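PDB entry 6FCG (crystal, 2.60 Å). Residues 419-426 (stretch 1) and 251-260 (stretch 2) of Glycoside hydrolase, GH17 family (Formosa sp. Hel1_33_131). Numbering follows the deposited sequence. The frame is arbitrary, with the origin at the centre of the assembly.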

# COMPACT_ATOMS: atom_id res chain seq x y z
N LEU A 419 -18.60 3.73 12.24
CA LEU A 419 -19.53 2.70 11.78
C LEU A 419 -18.80 1.47 11.27
O LEU A 419 -17.65 1.55 10.85
CB LEU A 419 -20.48 3.20 10.68
CG LEU A 419 -21.58 4.09 11.26
CD1 LEU A 419 -21.26 5.55 11.00
CD2 LEU A 419 -22.92 3.74 10.66
N PRO A 420 -19.49 0.31 11.29
CA PRO A 420 -18.87 -0.86 10.68
C PRO A 420 -18.64 -0.64 9.19
O PRO A 420 -19.31 0.18 8.58
CB PRO A 420 -19.90 -1.96 10.92
CG PRO A 420 -20.76 -1.48 12.04
CD PRO A 420 -20.77 0.00 11.95
N PRO A 421 -17.68 -1.36 8.60
CA PRO A 421 -17.43 -1.17 7.20
C PRO A 421 -18.62 -1.62 6.34
O PRO A 421 -19.30 -2.60 6.68
CB PRO A 421 -16.19 -2.04 6.94
CG PRO A 421 -16.28 -3.13 7.94
CD PRO A 421 -16.91 -2.51 9.15
N VAL A 422 -18.85 -0.91 5.24
CA VAL A 422 -19.86 -1.26 4.25
C VAL A 422 -19.41 -2.50 3.45
O VAL A 422 -18.27 -2.59 3.05
CB VAL A 422 -20.12 -0.06 3.32
CG1 VAL A 422 -20.93 -0.48 2.08
CG2 VAL A 422 -20.82 1.06 4.09
N LYS A 423 -20.31 -3.48 3.30
CA LYS A 423 -20.01 -4.69 2.48
C LYS A 423 -21.11 -4.95 1.45
O LYS A 423 -22.27 -4.56 1.61
CB LYS A 423 -19.75 -5.95 3.32
CG LYS A 423 -18.63 -5.74 4.31
CD LYS A 423 -17.91 -7.01 4.74
CE LYS A 423 -16.97 -6.65 5.89
NZ LYS A 423 -16.30 -7.81 6.50
N LYS A 424 -20.82 -5.60 0.35
CA LYS A 424 -21.93 -5.82 -0.55
C LYS A 424 -22.25 -7.32 -0.35
O LYS A 424 -21.41 -8.11 0.18
CB LYS A 424 -21.69 -5.18 -1.97
CG LYS A 424 -22.09 -3.68 -1.99
N GLU A 425 -23.53 -7.62 -0.48
CA GLU A 425 -24.07 -8.96 -0.24
C GLU A 425 -24.33 -9.56 -1.64
O GLU A 425 -24.79 -8.90 -2.54
CB GLU A 425 -25.30 -8.95 0.69
N ILE A 426 -23.93 -10.81 -1.83
CA ILE A 426 -24.33 -11.61 -2.98
C ILE A 426 -25.65 -12.28 -2.63
O ILE A 426 -25.81 -12.78 -1.52
CB ILE A 426 -23.24 -12.63 -3.32
CG1 ILE A 426 -21.99 -11.85 -3.78
CG2 ILE A 426 -23.73 -13.67 -4.34
CD1 ILE A 426 -20.77 -12.70 -4.05
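Stretch 2 251-260: NPIFWGVFGD

Stretch 2 leaves a helix at Asn251, turns through Pro252 to Phe254, and then extends beside stretch 1 in the same direction, as a short parallel pairing. Val257 bridges Val422 (CA to CA 4.7 Å) and Phe258 bridges Lys423 (CA to CA 5.2 Å), so the two valines share one face of the sheet and the lysine and phenylalanine the other.

Val257 carries the backbone pairing. Val257 N donates to Pro421 O at 3.0 Å, and Val257 O accepts from Lys423 N at 2.8 Å, both nearly linear. One residue thus spans two partners on either side of Val422, the usual parallel pattern. The same carbonyl receives a CA-H contact, Val422 CA to Val257 O at 3.4 Å. Pro420 and Pro421 have no amide hydrogen to offer, yet the Pro421 carbonyl accepts from Val257 N.

The turn supplies a second polar site. Pro252 O accepts Trp255 N at 3.0 Å within the stretch and, weakly, Lys423 NZ at 3.2 Å. To get there the lysine runs extended after chi1 in m, and Lys423 NZ also lies 3.2 Å from Trp255 O. Trp255 NE1 is hydrogen-bonded elsewhere in the structure, and its ring packs against Pro420 and Pro421: Pro420 CB sits over the face of the six-membered ring of Trp255, 4.3 Å from its centroid, while Pro421 CD approaches Trp255 NE1 to 3.6 Å.

Gly256 lets the chains close up, with Gly256 CA 3.2 Å from Pro421 O. An ideal CB on Gly256 would fall 3.0 Å from Pro421 O and 3.1 Å from Lys423 CG, and the backbone angles of Gly256 alone call for glycine. Apolar contacts fill in around the hydrogen bonds: Pro420 CB meets Val257 CG2 at 4.1 Å, and Lys423 CB meets Phe258 CE1 at 3.7 Å.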

# COMPACT_ATOMS: atom_id res chain seq x y z
N ASN A 251 -12.80 -13.77 10.88
CA ASN A 251 -13.85 -14.38 10.11
C ASN A 251 -15.02 -13.42 9.95
O ASN A 251 -16.07 -13.57 10.57
CB ASN A 251 -14.29 -15.72 10.71
CG ASN A 251 -15.39 -16.40 9.88
OD1 ASN A 251 -15.48 -16.20 8.64
ND2 ASN A 251 -16.25 -17.15 10.57
N PRO A 252 -14.84 -12.42 9.08
CA PRO A 252 -15.69 -11.24 9.07
C PRO A 252 -16.99 -11.31 8.30
O PRO A 252 -17.64 -10.26 8.14
CB PRO A 252 -14.77 -10.17 8.47
CG PRO A 252 -13.85 -10.92 7.59
CD PRO A 252 -13.70 -12.31 8.16
N ILE A 253 -17.43 -12.49 7.89
CA ILE A 253 -18.59 -12.61 6.98
C ILE A 253 -19.89 -12.08 7.59
O ILE A 253 -20.76 -11.60 6.87
CB ILE A 253 -18.74 -14.03 6.39
CG1 ILE A 253 -17.62 -14.44 5.39
CG2 ILE A 253 -20.06 -14.19 5.62
CD1 ILE A 253 -16.16 -14.09 5.70
N PHE A 254 -19.98 -12.08 8.92
CA PHE A 254 -21.15 -11.58 9.69
C PHE A 254 -21.11 -10.08 10.00
O PHE A 254 -22.08 -9.50 10.48
CB PHE A 254 -21.24 -12.36 11.03
CG PHE A 254 -20.24 -11.90 12.06
CD1 PHE A 254 -20.56 -10.86 12.94
CD2 PHE A 254 -18.97 -12.46 12.12
CE1 PHE A 254 -19.64 -10.42 13.87
CE2 PHE A 254 -18.04 -12.01 13.05
CZ PHE A 254 -18.38 -10.99 13.93
N TRP A 255 -19.96 -9.45 9.78
CA TRP A 255 -19.69 -8.10 10.31
C TRP A 255 -19.69 -7.07 9.19
O TRP A 255 -18.90 -7.15 8.25
CB TRP A 255 -18.32 -8.10 11.00
CG TRP A 255 -17.90 -6.79 11.55
CD1 TRP A 255 -16.87 -6.03 11.11
CD2 TRP A 255 -18.50 -6.08 12.61
NE1 TRP A 255 -16.80 -4.90 11.83
CE2 TRP A 255 -17.79 -4.90 12.77
CE3 TRP A 255 -19.58 -6.33 13.44
CZ2 TRP A 255 -18.12 -3.95 13.74
CZ3 TRP A 255 -19.91 -5.40 14.41
CH2 TRP A 255 -19.19 -4.23 14.54
N GLY A 256 -20.60 -6.11 9.30
CA GLY A 256 -20.64 -4.99 8.40
C GLY A 256 -21.98 -4.30 8.35
O GLY A 256 -22.88 -4.57 9.15
N VAL A 257 -22.07 -3.34 7.43
CA VAL A 257 -23.33 -2.73 7.01
C VAL A 257 -23.55 -3.27 5.60
O VAL A 257 -22.71 -3.05 4.72
CB VAL A 257 -23.23 -1.20 7.02
CG1 VAL A 257 -24.55 -0.57 6.61
CG2 VAL A 257 -22.86 -0.72 8.41
N PHE A 258 -24.65 -4.00 5.42
CA PHE A 258 -24.91 -4.78 4.18
C PHE A 258 -26.09 -4.22 3.41
O PHE A 258 -27.13 -3.88 3.99
CB PHE A 258 -25.18 -6.26 4.51
CG PHE A 258 -24.00 -7.01 5.12
CD1 PHE A 258 -23.08 -7.68 4.32
CD2 PHE A 258 -23.83 -7.06 6.50
CE1 PHE A 258 -22.02 -8.38 4.87
CE2 PHE A 258 -22.77 -7.74 7.06
CZ PHE A 258 -21.86 -8.41 6.24
N GLY A 259 -25.91 -4.10 2.09
CA GLY A 259 -26.96 -3.65 1.15
C GLY A 259 -27.81 -2.46 1.58
O GLY A 259 -27.28 -1.39 1.90
N ASP A 260 -29.12 -2.68 1.60
CA ASP A 260 -30.13 -1.67 1.92
C ASP A 260 -29.94 -0.96 3.24
O ASP A 260 -30.49 0.12 3.43
CB ASP A 260 -31.54 -2.28 1.90
CG ASP A 260 -32.11 -2.41 0.49
OD1 ASP A 260 -32.03 -1.43 -0.29
OD2 ASP A 260 -32.63 -3.50 0.15